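Local coordinates for Sfrice_029225 (Spodoptera frugiperda, PDB 6I50), which is an Eiger protein of the tumor necrosis factor family that probably acts as a cytokine by binding TNF receptors, at residues Tyr41-Pro44 with Trp45-Ala48. Residues are numbered along the deposited sequence; the frame is centred on the assembly and turned at random.
Sequences YPAP and WTVA
Ala43 and Val47 set the backbone geometry where an extended strand turns into a single helical turn: Val47 N donates to Ala43 O at 3.0 Å, and Ala48 N repeats the step to Pro44 O at 3.0 Å. Ala43 O also takes a weak, bent bond from Thr46 N. Ala43 holds the N-cap position, and Pro44, which has no N-H to offer, fits the first turn, where backbone N-H groups have no helical carbonyl to bond. On the outer side, Val47 leans back over the strand end. Its CG2, lying anti to the carbonyl carbon while CG1 takes the place anti to the backbone N (chi1 169°), reaches Pro42 CG at 3.5 Å, the two side chains crossing at a slant. The same methyl comes loosely to Tyr41 CE2, 4.4 Å away; Pro42 CD in turn sits over one face of that phenol ring, toward its rim. Such a short helix is an excursion from the antiparallel beta-sandwich of the TNF fold: strand 40-42 pairs with strand 5-10, and the chain then lifts off into the turn. Thr46 faces back toward that sheet. Its CG2 packs on Pro42 CB at 3.8 Å, whereas OG1 accepts a hydrogen bond from His7 N and so ties the helix to strand 5-10. Trp45 has CG between its backbone N and carbonyl carbon (chi1 75°), which folds the indole back beside the turn: Thr46 OG1 stands 3.4 Å above the centre of one face, and CD1 approaches Ala43 CB at 4.1 Å. Buried in the trimer, the indole spends its NE1 on Ala126 O of the second subunit and packs on Val69 of that same subunit.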
# COMPACT_ATOMS: atom_id res chain seq x y z
N TYR A 41 -3.10 -11.03 -16.07
CA TYR A 41 -4.19 -10.83 -17.00
C TYR A 41 -4.93 -9.57 -16.58
O TYR A 41 -5.13 -9.35 -15.38
CB TYR A 41 -5.15 -12.03 -17.03
CG TYR A 41 -6.04 -12.03 -18.25
CD1 TYR A 41 -5.61 -12.61 -19.44
CD2 TYR A 41 -7.30 -11.46 -18.21
CE1 TYR A 41 -6.42 -12.61 -20.56
CE2 TYR A 41 -8.12 -11.45 -19.33
CZ TYR A 41 -7.67 -12.03 -20.51
OH TYR A 41 -8.47 -12.03 -21.62
N PRO A 42 -5.36 -8.74 -17.53
CA PRO A 42 -6.10 -7.53 -17.15
C PRO A 42 -7.40 -7.85 -16.43
O PRO A 42 -8.13 -8.78 -16.79
CB PRO A 42 -6.37 -6.85 -18.50
CG PRO A 42 -6.25 -7.95 -19.52
CD PRO A 42 -5.18 -8.85 -18.99
N ALA A 43 -7.67 -7.08 -15.37
CA ALA A 43 -8.96 -7.15 -14.70
C ALA A 43 -10.07 -6.74 -15.67
O ALA A 43 -9.81 -6.05 -16.66
CB ALA A 43 -8.97 -6.24 -13.47
N PRO A 44 -11.31 -7.15 -15.41
CA PRO A 44 -12.39 -6.83 -16.36
C PRO A 44 -12.52 -5.34 -16.66
O PRO A 44 -12.75 -4.98 -17.82
CB PRO A 44 -13.63 -7.40 -15.66
CG PRO A 44 -13.10 -8.57 -14.91
CD PRO A 44 -11.74 -8.13 -14.40
N TRP A 45 -12.38 -4.47 -15.66
CA TRP A 45 -12.53 -3.04 -15.94
C TRP A 45 -11.43 -2.54 -16.86
O TRP A 45 -11.65 -1.60 -17.63
CB TRP A 45 -12.59 -2.23 -14.65
CG TRP A 45 -11.30 -2.01 -13.89
CD1 TRP A 45 -10.91 -2.65 -12.74
CD2 TRP A 45 -10.26 -1.06 -14.18
NE1 TRP A 45 -9.69 -2.17 -12.31
CE2 TRP A 45 -9.27 -1.19 -13.18
CE3 TRP A 45 -10.07 -0.11 -15.20
CZ2 TRP A 45 -8.11 -0.42 -13.18
CZ3 TRP A 45 -8.92 0.65 -15.19
CH2 TRP A 45 -7.95 0.49 -14.18
N THR A 46 -10.26 -3.17 -16.81
CA THR A 46 -9.18 -2.81 -17.71
C THR A 46 -9.46 -3.30 -19.13
O THR A 46 -9.29 -2.55 -20.10
CB THR A 46 -7.86 -3.37 -17.18
OG1 THR A 46 -7.57 -2.74 -15.92
CG2 THR A 46 -6.73 -3.13 -18.15
N VAL A 47 -9.91 -4.55 -19.27
CA VAL A 47 -10.30 -5.07 -20.58
C VAL A 47 -11.34 -4.17 -21.23
O VAL A 47 -11.28 -3.88 -22.44
CB VAL A 47 -10.82 -6.51 -20.45
CG1 VAL A 47 -11.49 -6.97 -21.75
CG2 VAL A 47 -9.69 -7.46 -20.07
N ALA A 48 -12.32 -3.71 -20.45
CA ALA A 48 -13.45 -2.93 -20.95
C ALA A 48 -13.18 -1.43 -21.02
O ALA A 48 -14.04 -0.68 -21.49
CB ALA A 48 -14.67 -3.17 -20.06